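Local atomic coordinates of fibronectin type III domain-containing protein (Simiduia agarivorans, PDB entry 6P2K), a protein that probably hydrolyses xyloglucan-type polysaccharides as a family 74 glycoside hydrolase, this chain being its beta-propeller part with bound zinc ions. Residues 407-412 / 451-456; 420-425 / 446-451; 459-464 / 481-486. All coordinates share one frame; numbering follows the deposited sequence.

Contact 1: 407-412 / 451-456; sequences AVHENY and VDIADA. With PE3 (3,6,9,12,15,18,21,24,27,30,33,36,39-tridecaoxahentetracontane-1,41-diol), chain V.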
ATOM      1  N   ALA B 407     -10.303 -30.385  -6.286  1.00 21.47           N
ATOM      2  CA  ALA B 407      -9.037 -29.944  -6.852  1.00 20.40           C
ATOM      3  C   ALA B 407      -8.068 -29.657  -5.714  1.00 19.73           C
ATOM      4  O   ALA B 407      -8.471 -29.205  -4.639  1.00 21.93           O
ATOM      5  CB  ALA B 407      -9.206 -28.702  -7.735  1.00 16.91           C
ATOM      6  N   VAL B 408      -6.787 -29.925  -5.956  1.00 18.94           N
ATOM      7  CA  VAL B 408      -5.751 -29.818  -4.936  1.00 17.88           C
ATOM      8  C   VAL B 408      -4.558 -29.066  -5.511  1.00 20.91           C
ATOM      9  O   VAL B 408      -4.143 -29.320  -6.645  1.00 21.78           O
ATOM     10  CB  VAL B 408      -5.307 -31.207  -4.428  1.00 18.11           C
ATOM     11  CG1 VAL B 408      -4.143 -31.078  -3.455  1.00 16.80           C
ATOM     12  CG2 VAL B 408      -6.465 -31.942  -3.772  1.00 21.97           C
ATOM     13  N   HIS B 409      -4.001 -28.144  -4.724  1.00 17.60           N
ATOM     14  CA  HIS B 409      -2.677 -27.602  -5.027  1.00 18.77           C
ATOM     15  C   HIS B 409      -1.952 -27.334  -3.717  1.00 22.12           C
ATOM     16  O   HIS B 409      -2.358 -26.451  -2.959  1.00 23.06           O
ATOM     17  CB  HIS B 409      -2.757 -26.334  -5.870  1.00 16.47           C
ATOM     18  CG  HIS B 409      -1.434 -25.918  -6.428  1.00 21.45           C
ATOM     19  ND1 HIS B 409      -0.523 -25.181  -5.703  1.00 21.12           N
ATOM     20  CD2 HIS B 409      -0.844 -26.185  -7.617  1.00 21.46           C
ATOM     21  CE1 HIS B 409       0.562 -24.989  -6.433  1.00 23.23           C
ATOM     22  NE2 HIS B 409       0.394 -25.589  -7.598  1.00 23.01           N
ATOM     23  N   GLU B 410      -0.878 -28.085  -3.464  1.00 22.95           N
ATOM     24  CA  GLU B 410      -0.071 -27.968  -2.240  1.00 26.45           C
ATOM     25  C   GLU B 410      -1.001 -28.146  -1.044  1.00 26.84           C
ATOM     26  O   GLU B 410      -1.681 -29.185  -0.970  1.00 24.72           O
ATOM     27  CB  GLU B 410       0.719 -26.658  -2.270  1.00 28.80           C
ATOM     28  CG  GLU B 410       1.728 -26.563  -3.401  1.00 34.83           C
ATOM     29  CD  GLU B 410       2.465 -25.240  -3.416  1.00 42.53           C
ATOM     30  OE1 GLU B 410       2.178 -24.388  -2.550  1.00 45.27           O
ATOM     31  OE2 GLU B 410       3.324 -25.047  -4.302  1.00 45.84           O
ATOM     32  N   ASN B 411      -1.071 -27.198  -0.107  1.00 24.13           N
ATOM     33  CA  ASN B 411      -1.922 -27.309   1.073  1.00 23.30           C
ATOM     34  C   ASN B 411      -3.377 -26.952   0.798  1.00 20.67           C
ATOM     35  O   ASN B 411      -4.227 -27.181   1.666  1.00 21.80           O
ATOM     36  CB  ASN B 411      -1.388 -26.405   2.187  1.00 23.94           C
ATOM     37  CG  ASN B 411      -1.335 -24.948   1.766  1.00 25.12           C
ATOM     38  OD1 ASN B 411      -0.545 -24.574   0.902  1.00 27.08           O
ATOM     39  ND2 ASN B 411      -2.191 -24.121   2.363  1.00 22.13           N
ATOM     40  N   TYR B 412      -3.676 -26.392  -0.371  1.00 19.22           N
ATOM     41  CA  TYR B 412      -5.022 -25.941  -0.704  1.00 17.65           C
ATOM     42  C   TYR B 412      -5.832 -27.088  -1.296  1.00 21.05           C
ATOM     43  O   TYR B 412      -5.352 -27.804  -2.179  1.00 17.35           O
ATOM     44  CB  TYR B 412      -4.968 -24.780  -1.696  1.00 18.26           C
ATOM     45  CG  TYR B 412      -6.330 -24.308  -2.152  1.00 17.09           C
ATOM     46  CD1 TYR B 412      -7.067 -23.412  -1.389  1.00 16.95           C
ATOM     47  CD2 TYR B 412      -6.878 -24.757  -3.348  1.00 14.79           C
ATOM     48  CE1 TYR B 412      -8.318 -22.979  -1.807  1.00 19.14           C
ATOM     49  CE2 TYR B 412      -8.123 -24.337  -3.767  1.00 13.96           C
ATOM     50  CZ  TYR B 412      -8.839 -23.446  -2.992  1.00 16.40           C
ATOM     51  OH  TYR B 412     -10.079 -23.013  -3.404  1.00 16.75           O
ATOM     52  N   VAL B 451     -14.354 -27.949 -10.545  1.00 12.63           N
ATOM     53  CA  VAL B 451     -13.189 -27.187 -10.104  1.00 14.33           C
ATOM     54  C   VAL B 451     -11.948 -27.757 -10.780  1.00 17.61           C
ATOM     55  O   VAL B 451     -11.917 -28.925 -11.179  1.00 15.23           O
ATOM     56  CB  VAL B 451     -13.016 -27.208  -8.565  1.00 14.82           C
ATOM     57  CG1 VAL B 451     -14.123 -26.410  -7.885  1.00 15.67           C
ATOM     58  CG2 VAL B 451     -12.990 -28.640  -8.042  1.00 13.70           C
ATOM     59  N   ASP B 452     -10.917 -26.919 -10.901  1.00 20.37           N
ATOM     60  CA  ASP B 452      -9.627 -27.327 -11.451  1.00 20.51           C
ATOM     61  C   ASP B 452      -8.595 -26.270 -11.075  1.00 19.10           C
ATOM     62  O   ASP B 452      -8.928 -25.223 -10.515  1.00 19.57           O
ATOM     63  CB  ASP B 452      -9.697 -27.521 -12.973  1.00 22.08           C
ATOM     64  CG  ASP B 452      -8.745 -28.604 -13.472  1.00 25.08           C
ATOM     65  OD1 ASP B 452      -7.789 -28.950 -12.740  1.00 23.95           O
ATOM     66  OD2 ASP B 452      -8.951 -29.108 -14.600  1.00 22.03           O
ATOM     67  N   ILE B 453      -7.330 -26.560 -11.379  1.00 20.33           N
ATOM     68  CA  ILE B 453      -6.220 -25.650 -11.102  1.00 22.81           C
ATOM     69  C   ILE B 453      -5.590 -25.243 -12.426  1.00 20.78           C
ATOM     70  O   ILE B 453      -5.133 -26.101 -13.191  1.00 22.11           O
ATOM     71  CB  ILE B 453      -5.165 -26.283 -10.178  1.00 21.80           C
ATOM     72  CG1 ILE B 453      -5.820 -26.908  -8.943  1.00 18.69           C
ATOM     73  CG2 ILE B 453      -4.123 -25.242  -9.772  1.00 16.31           C
ATOM     74  CD1 ILE B 453      -6.453 -25.904  -7.997  1.00 16.13           C
ATOM     75  N   ALA B 454      -5.548 -23.937 -12.688  1.00 19.47           N
ATOM     76  CA  ALA B 454      -4.964 -23.373 -13.896  1.00 18.95           C
ATOM     77  C   ALA B 454      -3.666 -22.638 -13.557  1.00 24.34           C
ATOM     78  O   ALA B 454      -3.140 -22.737 -12.442  1.00 21.92           O
ATOM     79  CB  ALA B 454      -5.970 -22.448 -14.585  1.00 16.59           C
ATOM     80  N   ASP B 455      -3.156 -21.875 -14.525  1.00 25.04           N
ATOM     81  CA  ASP B 455      -1.865 -21.201 -14.397  1.00 27.25           C
ATOM     82  C   ASP B 455      -1.979 -19.798 -14.981  1.00 27.68           C
ATOM     83  O   ASP B 455      -2.137 -19.641 -16.196  1.00 27.34           O
ATOM     84  CB  ASP B 455      -0.769 -21.995 -15.105  1.00 34.91           C
ATOM     85  CG  ASP B 455       0.477 -21.177 -15.342  1.00 44.03           C
ATOM     86  OD1 ASP B 455       1.007 -20.624 -14.361  1.00 44.02           O
ATOM     87  OD2 ASP B 455       0.924 -21.086 -16.505  1.00 48.98           O
ATOM     88  N   ALA B 456      -1.884 -18.782 -14.125  1.00 21.68           N
ATOM     89  CA  ALA B 456      -1.980 -17.381 -14.537  1.00 22.35           C
ATOM     90  C   ALA B 456      -0.616 -16.720 -14.349  1.00 21.26           C
ATOM     91  O   ALA B 456      -0.279 -16.275 -13.247  1.00 24.82           O
ATOM     92  CB  ALA B 456      -3.064 -16.655 -13.745  1.00 21.21           C
TER
HETATM   93  O43 PE3 V 807       2.355 -22.552 -11.166  1.00 71.35           O
HETATM   94  C42 PE3 V 807       1.917 -23.598 -12.035  1.00 69.00           C
HETATM   95  C41 PE3 V 807       0.543 -24.104 -11.590  1.00 67.70           C
HETATM   96  O40 PE3 V 807       0.160 -25.153 -12.488  1.00 68.96           O
HETATM   97  C39 PE3 V 807      -1.114 -25.700 -12.129  1.00 68.17           C
HETATM   98  C38 PE3 V 807      -1.465 -26.803 -13.119  1.00 68.47           C
HETATM   99  O37 PE3 V 807      -0.462 -27.835 -13.080  1.00 69.22           O
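A407 and D452 mark the closest backbone approach, 5.3 Å between their CA atoms, where the axes of the short strands 407-409 and 451-456 approach to 6.3 Å with their directions 36° from parallel. No hydrogen bond joins them; they belong to neighbouring sheets of a seven-bladed beta-propeller fold, which meet here through side chains. A407 puts its single methyl between two partners on the other strand: CB lies 3.8 Å from V451 CG2 and 3.9 Å from I453 CD1. I453 reaches further along strand 407-409. Its CG1 rests 3.7 Å from the carbonyl oxygen of V408, while its CG2, anti to the backbone N, approaches H409 CD2 at 4.0 Å. The two side chains cross at about a right angle. The imidazole of H409 has its polar partner elsewhere: ND1 is hydrogen-bonded to NE2 of H487, which probably helps to set how the ring is turned. V451 lies beside D405, which binds zinc together with D513, and the V451 amide makes a weak hydrogen bond to D405 OD2. A bound polyethylene glycol fragment also touches strand 451-456 around I453 to D455, with its C39 near I453 CG2. Beside I453, D452 OD1 accepts the I453 amide N at 2.8 Å, on the anti side and 29° out of the carboxylate plane, while D452 OD2 is hydrogen-bonded to V516 N.

Contact 2: 420-425 / 446-451; sequences NGLMES and SDVQAV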
ATOM      1  N   ASN B 420     -23.777 -26.243  -0.383  1.00 19.75           N
ATOM      2  CA  ASN B 420     -22.737 -25.569   0.388  1.00 18.11           C
ATOM      3  C   ASN B 420     -21.650 -24.935  -0.474  1.00 19.22           C
ATOM      4  O   ASN B 420     -20.722 -24.331   0.076  1.00 19.38           O
ATOM      5  CB  ASN B 420     -22.102 -26.543   1.379  1.00 16.57           C
ATOM      6  CG  ASN B 420     -23.137 -27.301   2.186  1.00 21.47           C
ATOM      7  OD1 ASN B 420     -24.018 -26.704   2.807  1.00 20.95           O
ATOM      8  ND2 ASN B 420     -23.039 -28.623   2.176  1.00 21.73           N
ATOM      9  N   GLY B 421     -21.722 -25.080  -1.795  1.00 18.73           N
ATOM     10  CA  GLY B 421     -20.901 -24.270  -2.686  1.00 16.43           C
ATOM     11  C   GLY B 421     -19.406 -24.512  -2.568  1.00 16.45           C
ATOM     12  O   GLY B 421     -18.927 -25.650  -2.578  1.00 16.98           O
ATOM     13  N   LEU B 422     -18.654 -23.416  -2.485  1.00 17.50           N
ATOM     14  CA  LEU B 422     -17.192 -23.448  -2.465  1.00 17.11           C
ATOM     15  C   LEU B 422     -16.724 -23.836  -1.069  1.00 16.41           C
ATOM     16  O   LEU B 422     -16.704 -23.007  -0.159  1.00 16.81           O
ATOM     17  CB  LEU B 422     -16.619 -22.091  -2.865  1.00 15.16           C
ATOM     18  CG  LEU B 422     -17.035 -21.476  -4.205  1.00 19.11           C
ATOM     19  CD1 LEU B 422     -16.795 -19.973  -4.202  1.00 15.83           C
ATOM     20  CD2 LEU B 422     -16.288 -22.128  -5.361  1.00 16.39           C
ATOM     21  N   MET B 423     -16.328 -25.097  -0.898  1.00 13.16           N
ATOM     22  CA  MET B 423     -15.828 -25.608   0.378  1.00 13.69           C
ATOM     23  C   MET B 423     -14.310 -25.724   0.277  1.00 16.76           C
ATOM     24  O   MET B 423     -13.795 -26.529  -0.504  1.00 20.01           O
ATOM     25  CB  MET B 423     -16.467 -26.957   0.704  1.00 13.76           C
ATOM     26  CG  MET B 423     -16.086 -27.519   2.061  1.00 17.49           C
ATOM     27  SD  MET B 423     -16.764 -26.550   3.421  1.00 22.04           S
ATOM     28  CE  MET B 423     -18.519 -26.792   3.147  1.00 23.02           C
ATOM     29  N   GLU B 424     -13.592 -24.926   1.062  1.00 16.72           N
ATOM     30  CA  GLU B 424     -12.166 -24.730   0.844  1.00 18.67           C
ATOM     31  C   GLU B 424     -11.358 -25.058   2.090  1.00 19.63           C
ATOM     32  O   GLU B 424     -11.794 -24.825   3.220  1.00 17.92           O
ATOM     33  CB  GLU B 424     -11.878 -23.293   0.406  1.00 18.87           C
ATOM     34  CG  GLU B 424     -12.484 -22.954  -0.947  1.00 18.23           C
ATOM     35  CD  GLU B 424     -12.233 -21.521  -1.353  1.00 17.69           C
ATOM     36  OE1 GLU B 424     -13.033 -20.646  -0.970  1.00 18.86           O
ATOM     37  OE2 GLU B 424     -11.229 -21.270  -2.051  1.00 18.44           O
ATOM     38  N   SER B 425     -10.159 -25.589   1.862  1.00 16.61           N
ATOM     39  CA  SER B 425      -9.237 -25.966   2.923  1.00 17.34           C
ATOM     40  C   SER B 425      -7.849 -25.438   2.611  1.00 18.31           C
ATOM     41  O   SER B 425      -7.446 -25.380   1.446  1.00 18.16           O
ATOM     42  CB  SER B 425      -9.180 -27.488   3.096  1.00 17.58           C
ATOM     43  OG  SER B 425      -8.349 -27.844   4.188  1.00 17.56           O
ATOM     44  N   SER B 446     -23.836 -21.339  -4.018  1.00 17.39           N
ATOM     45  CA  SER B 446     -24.119 -22.555  -3.264  1.00 17.84           C
ATOM     46  C   SER B 446     -23.988 -23.839  -4.082  1.00 18.94           C
ATOM     47  O   SER B 446     -24.143 -24.925  -3.514  1.00 15.76           O
ATOM     48  CB  SER B 446     -25.523 -22.473  -2.655  1.00 20.24           C
ATOM     49  OG  SER B 446     -26.434 -21.847  -3.537  1.00 28.95           O
ATOM     50  N   ASP B 447     -23.689 -23.752  -5.380  1.00 16.24           N
ATOM     51  CA  ASP B 447     -23.582 -24.928  -6.238  1.00 18.20           C
ATOM     52  C   ASP B 447     -22.326 -24.814  -7.090  1.00 15.73           C
ATOM     53  O   ASP B 447     -22.179 -23.856  -7.852  1.00 16.03           O
ATOM     54  CB  ASP B 447     -24.825 -25.076  -7.123  1.00 20.72           C
ATOM     55  CG  ASP B 447     -24.916 -26.440  -7.777  1.00 21.33           C
ATOM     56  OD1 ASP B 447     -24.376 -26.600  -8.893  1.00 17.17           O
ATOM     57  OD2 ASP B 447     -25.525 -27.351  -7.173  1.00 22.82           O
ATOM     58  N   VAL B 448     -21.426 -25.793  -6.962  1.00 17.06           N
ATOM     59  CA  VAL B 448     -20.103 -25.750  -7.592  1.00 15.01           C
ATOM     60  C   VAL B 448     -19.851 -27.120  -8.222  1.00 18.33           C
ATOM     61  O   VAL B 448     -19.305 -28.027  -7.584  1.00 15.56           O
ATOM     62  CB  VAL B 448     -18.995 -25.384  -6.600  1.00 16.01           C
ATOM     63  CG1 VAL B 448     -17.644 -25.337  -7.302  1.00 15.95           C
ATOM     64  CG2 VAL B 448     -19.296 -24.046  -5.935  1.00 15.78           C
ATOM     65  N   GLN B 449     -20.212 -27.268  -9.499  1.00 16.26           N
ATOM     66  CA  GLN B 449     -20.190 -28.568 -10.159  1.00 16.19           C
ATOM     67  C   GLN B 449     -18.835 -28.941 -10.755  1.00 17.83           C
ATOM     68  O   GLN B 449     -18.653 -30.098 -11.147  1.00 20.13           O
ATOM     69  CB  GLN B 449     -21.264 -28.618 -11.254  1.00 15.51           C
ATOM     70  CG  GLN B 449     -22.686 -28.634 -10.698  1.00 17.67           C
ATOM     71  CD  GLN B 449     -23.764 -28.687 -11.770  1.00 20.79           C
ATOM     72  OE1 GLN B 449     -23.574 -29.267 -12.838  1.00 23.08           O
ATOM     73  NE2 GLN B 449     -24.912 -28.082 -11.481  1.00 20.91           N
ATOM     74  N   ALA B 450     -17.880 -28.014 -10.825  1.00 14.97           N
ATOM     75  CA  ALA B 450     -16.586 -28.324 -11.417  1.00 16.92           C
ATOM     76  C   ALA B 450     -15.525 -27.387 -10.857  1.00 17.15           C
ATOM     77  O   ALA B 450     -15.764 -26.186 -10.713  1.00 18.58           O
ATOM     78  CB  ALA B 450     -16.635 -28.213 -12.947  1.00 13.61           C
ATOM     79  N   VAL B 451     -14.354 -27.949 -10.545  1.00 12.63           N
ATOM     80  CA  VAL B 451     -13.189 -27.187 -10.104  1.00 14.33           C
ATOM     81  C   VAL B 451     -11.948 -27.757 -10.780  1.00 17.61           C
ATOM     82  O   VAL B 451     -11.917 -28.925 -11.179  1.00 15.23           O
ATOM     83  CB  VAL B 451     -13.016 -27.208  -8.565  1.00 14.82           C
ATOM     84  CG1 VAL B 451     -14.123 -26.410  -7.885  1.00 15.67           C
ATOM     85  CG2 VAL B 451     -12.990 -28.640  -8.042  1.00 13.70           C
TER
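V448 and L422 meet through branches that their first torsions aim at one another. In V448 CG1 is anti to the backbone N (chi1 -179°), which leaves CG2 beside that N and facing the other strand; in L422 CG is anti to the carbonyl carbon (chi1 -56°), and its CD2 turns toward the valine. CD2 lies 3.6 Å from V448 CG2, and the two side chains cross at about a right angle. The same valine methyl also presses on the backbone, 3.4 Å from G421 C and 3.6 Å from L422 N, so that it abuts the peptide link between these residues. Strands 421-425 and 447-451 run at 76° to each other and belong to neighbouring blades of the propeller; the closest backbone approach is between G421 and S446, whose CA atoms are 3.7 Å apart. Glycine suits this place twice over: its phi is positive, and a CB would stand only 3.1 Å from S446 CA. Opposite T467 on the next strand, S446 and D447 form a classic beta bulge. Polar ends nearby are met without crossing to the other strand: S446 OG is hydrogen-bonded to G469 O, D447 OD2 to Y404 OH and D447 OD1 to Q449 NE2 of its own segment, at 3.0 Å. Between the side chains the contact is methyl against methyl, and V448 adds methyl against peptide; this probably makes it depend on close fit, with backbone proximity tolerated because one partner lacks a side chain.

Contact 3: 459-464 / 481-486; sequences VPTVVA and AKRLNT. With PE3 (3,6,9,12,15,18,21,24,27,30,33,36,39-tridecaoxahentetracontane-1,41-diol), chain V.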
ATOM      1  N   VAL B 459       1.323 -18.259 -11.573  1.00 21.39           N
ATOM      2  CA  VAL B 459       0.652 -18.369 -10.280  1.00 24.21           C
ATOM      3  C   VAL B 459      -0.462 -19.403 -10.411  1.00 22.53           C
ATOM      4  O   VAL B 459      -1.366 -19.216 -11.239  1.00 20.88           O
ATOM      5  CB  VAL B 459       0.090 -17.015  -9.815  1.00 23.47           C
ATOM      6  CG1 VAL B 459      -0.386 -17.097  -8.376  1.00 25.52           C
ATOM      7  CG2 VAL B 459       1.138 -15.919  -9.963  1.00 21.81           C
ATOM      8  N   PRO B 460      -0.447 -20.480  -9.626  1.00 22.00           N
ATOM      9  CA  PRO B 460      -1.542 -21.454  -9.697  1.00 21.80           C
ATOM     10  C   PRO B 460      -2.861 -20.804  -9.312  1.00 21.28           C
ATOM     11  O   PRO B 460      -2.936 -20.019  -8.365  1.00 22.30           O
ATOM     12  CB  PRO B 460      -1.125 -22.535  -8.693  1.00 22.70           C
ATOM     13  CG  PRO B 460      -0.169 -21.855  -7.763  1.00 23.76           C
ATOM     14  CD  PRO B 460       0.537 -20.814  -8.583  1.00 22.50           C
ATOM     15  N   THR B 461      -3.907 -21.133 -10.066  1.00 19.70           N
ATOM     16  CA  THR B 461      -5.172 -20.416  -9.983  1.00 17.04           C
ATOM     17  C   THR B 461      -6.322 -21.406 -10.048  1.00 21.57           C
ATOM     18  O   THR B 461      -6.469 -22.127 -11.042  1.00 16.61           O
ATOM     19  CB  THR B 461      -5.284 -19.392 -11.116  1.00 16.29           C
ATOM     20  OG1 THR B 461      -4.168 -18.496 -11.059  1.00 20.28           O
ATOM     21  CG2 THR B 461      -6.580 -18.599 -11.006  1.00 17.73           C
ATOM     22  N   VAL B 462      -7.139 -21.434  -8.991  1.00 16.79           N
ATOM     23  CA  VAL B 462      -8.347 -22.245  -8.995  1.00 17.22           C
ATOM     24  C   VAL B 462      -9.320 -21.685 -10.023  1.00 17.38           C
ATOM     25  O   VAL B 462      -9.494 -20.467 -10.133  1.00 20.57           O
ATOM     26  CB  VAL B 462      -8.987 -22.260  -7.595  1.00 18.55           C
ATOM     27  CG1 VAL B 462      -9.918 -23.459  -7.439  1.00 15.01           C
ATOM     28  CG2 VAL B 462      -7.919 -22.237  -6.512  1.00 14.59           C
ATOM     29  N   VAL B 463      -9.952 -22.572 -10.788  1.00 13.55           N
ATOM     30  CA  VAL B 463     -11.068 -22.217 -11.657  1.00 18.50           C
ATOM     31  C   VAL B 463     -12.272 -23.045 -11.232  1.00 17.90           C
ATOM     32  O   VAL B 463     -12.126 -24.208 -10.837  1.00 16.18           O
ATOM     33  CB  VAL B 463     -10.749 -22.439 -13.151  1.00 18.24           C
ATOM     34  CG1 VAL B 463      -9.581 -21.575 -13.573  1.00 18.05           C
ATOM     35  CG2 VAL B 463     -10.461 -23.913 -13.440  1.00 17.43           C
ATOM     36  N   ALA B 464     -13.458 -22.445 -11.294  1.00 15.86           N
ATOM     37  CA  ALA B 464     -14.647 -23.116 -10.794  1.00 17.33           C
ATOM     38  C   ALA B 464     -15.885 -22.670 -11.557  1.00 18.16           C
ATOM     39  O   ALA B 464     -16.024 -21.496 -11.915  1.00 16.31           O
ATOM     40  CB  ALA B 464     -14.845 -22.849  -9.295  1.00 15.69           C
ATOM     41  N   ALA B 481     -12.390 -17.511 -10.661  1.00 17.40           N
ATOM     42  CA  ALA B 481     -10.960 -17.780 -10.581  1.00 17.00           C
ATOM     43  C   ALA B 481     -10.404 -17.237  -9.275  1.00 18.78           C
ATOM     44  O   ALA B 481     -10.712 -16.103  -8.893  1.00 21.27           O
ATOM     45  CB  ALA B 481     -10.219 -17.154 -11.766  1.00 15.07           C
ATOM     46  N   LYS B 482      -9.584 -18.040  -8.594  1.00 18.06           N
ATOM     47  CA  LYS B 482      -8.906 -17.615  -7.371  1.00 21.35           C
ATOM     48  C   LYS B 482      -7.410 -17.840  -7.541  1.00 21.17           C
ATOM     49  O   LYS B 482      -6.951 -18.987  -7.580  1.00 19.33           O
ATOM     50  CB  LYS B 482      -9.419 -18.362  -6.139  1.00 22.09           C
ATOM     51  CG  LYS B 482      -8.469 -18.248  -4.941  1.00 20.43           C
ATOM     52  CD  LYS B 482      -9.022 -18.911  -3.692  1.00 18.64           C
ATOM     53  CE  LYS B 482     -10.140 -18.079  -3.077  1.00 19.43           C
ATOM     54  NZ  LYS B 482     -10.664 -18.688  -1.816  1.00 15.34           N
ATOM     55  N   ARG B 483      -6.655 -16.750  -7.636  1.00 19.42           N
ATOM     56  CA  ARG B 483      -5.206 -16.855  -7.697  1.00 20.21           C
ATOM     57  C   ARG B 483      -4.663 -17.251  -6.331  1.00 20.27           C
ATOM     58  O   ARG B 483      -4.965 -16.608  -5.321  1.00 18.37           O
ATOM     59  CB  ARG B 483      -4.600 -15.531  -8.157  1.00 22.38           C
ATOM     60  CG  ARG B 483      -4.790 -15.262  -9.639  1.00 25.57           C
ATOM     61  CD  ARG B 483      -4.547 -13.799  -9.973  1.00 34.02           C
ATOM     62  NE  ARG B 483      -5.692 -12.962  -9.619  1.00 37.90           N
ATOM     63  CZ  ARG B 483      -5.897 -11.740 -10.098  1.00 37.24           C
ATOM     64  NH1 ARG B 483      -5.034 -11.213 -10.960  1.00 28.80           N
ATOM     65  NH2 ARG B 483      -6.968 -11.048  -9.722  1.00 36.56           N
ATOM     66  N   LEU B 484      -3.874 -18.323  -6.297  1.00 20.53           N
ATOM     67  CA  LEU B 484      -3.318 -18.833  -5.045  1.00 23.05           C
ATOM     68  C   LEU B 484      -1.990 -18.134  -4.753  1.00 26.17           C
ATOM     69  O   LEU B 484      -0.912 -18.732  -4.746  1.00 26.13           O
ATOM     70  CB  LEU B 484      -3.167 -20.348  -5.111  1.00 19.61           C
ATOM     71  CG  LEU B 484      -4.482 -21.111  -5.299  1.00 18.98           C
ATOM     72  CD1 LEU B 484      -4.223 -22.587  -5.580  1.00 17.37           C
ATOM     73  CD2 LEU B 484      -5.379 -20.943  -4.078  1.00 12.08           C
ATOM     74  N   ASN B 485      -2.098 -16.823  -4.514  1.00 23.52           N
ATOM     75  CA  ASN B 485      -0.915 -16.023  -4.216  1.00 24.92           C
ATOM     76  C   ASN B 485      -0.265 -16.462  -2.911  1.00 24.81           C
ATOM     77  O   ASN B 485       0.965 -16.494  -2.802  1.00 25.56           O
ATOM     78  CB  ASN B 485      -1.286 -14.541  -4.150  1.00 25.14           C
ATOM     79  CG  ASN B 485      -1.694 -13.980  -5.496  1.00 26.42           C
ATOM     80  OD1 ASN B 485      -0.987 -14.144  -6.490  1.00 26.97           O
ATOM     81  ND2 ASN B 485      -2.841 -13.312  -5.538  1.00 25.79           N
ATOM     82  N   THR B 486      -1.074 -16.803  -1.909  1.00 25.00           N
ATOM     83  CA  THR B 486      -0.560 -17.163  -0.598  1.00 21.99           C
ATOM     84  C   THR B 486      -0.973 -18.551  -0.133  1.00 22.12           C
ATOM     85  O   THR B 486      -0.477 -18.999   0.906  1.00 27.22           O
ATOM     86  CB  THR B 486      -1.009 -16.140   0.460  1.00 25.78           C
ATOM     87  OG1 THR B 486      -2.441 -16.127   0.545  1.00 25.03           O
ATOM     88  CG2 THR B 486      -0.509 -14.746   0.112  1.00 28.37           C
TER
HETATM   89  O43 PE3 V 807       2.355 -22.552 -11.166  1.00 71.35           O
HETATM   90  C42 PE3 V 807       1.917 -23.598 -12.035  1.00 69.00           C
HETATM   91  C41 PE3 V 807       0.543 -24.104 -11.590  1.00 67.70           C
HETATM   92  O40 PE3 V 807       0.160 -25.153 -12.488  1.00 68.96           O
HETATM   93  C39 PE3 V 807      -1.114 -25.700 -12.129  1.00 68.17           C
HETATM   94  C38 PE3 V 807      -1.465 -26.803 -13.119  1.00 68.47           C
HETATM   95  O37 PE3 V 807      -0.462 -27.835 -13.080  1.00 69.22           O
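P460 and L484 share the straightest of the backbone bonds between 459-464 and 481-486: L484 N donates to P460 O at 2.8 Å with an N-H...O angle of 161°, the donor lying nearly along the C=O axis. Two residues along, V462 and K482 bond both ways, V462 N to K482 O at 2.8 Å and K482 N to V462 O at 2.9 Å. Each of these acceptors has a CA-H...O contact besides: A481 CA is 3.1 Å from V462 O, and T461 CA is 3.3 Å from K482 O. The pattern is that of a beta hairpin, whose strands 459-467 and 478-483 are the middle two of a four-stranded antiparallel propeller blade. T461 and R483 form a non-hydrogen-bonded pair, and the backbone of T461 turns instead to A454 on the strand beyond. The hydroxyl OG1, anti to the carbonyl carbon (chi1 -57°), donates to V459 O at 2.9 Å from above the carbonyl plane and packs 3.6 Å from R483 CG; CG2 lies near A481 CB. An alanine at T461 would probably leave V459 O without this side-chain donor and open a gap beside R483 CG and A481 CB. On the face that carries V462 and K482, V462 CG2 meets CD2 of L484, just past the strand end, at 3.7 Å. The charged ends are satisfied further off: K482 NZ forms a salt bridge with E424 and a hydrogen bond with Q436 OE1, and R483 NH1 pairs with D547. L484 itself centres an inverse gamma turn, over which N485 N makes a weak bond to R483 O.

Overall arrangement
Contacts 1 and 2 share V451 and both use strand 447-456, with centres 13 Å apart; contact 2 is nested within the chain loop that contact 1 closes. Contact 3 follows in sequence, 7 Å from contact 1 and 14 Å from contact 2 between centres. Strand 459-467 of contact 3 neighbours strand 447-456 in the same blade, joined by a backbone hydrogen bond, V463 N to D452 O at 2.9 Å. E424, the salt-bridge partner of K482, also lies 2.5 Å by its OE2 from Y412 OH, a probable hydrogen bond, so it relates all three contacts. Contacts 1 and 3 both touch the polyethylene glycol; the zinc ion held by D405 and D513 lies about 6 Å from the side chain of V451.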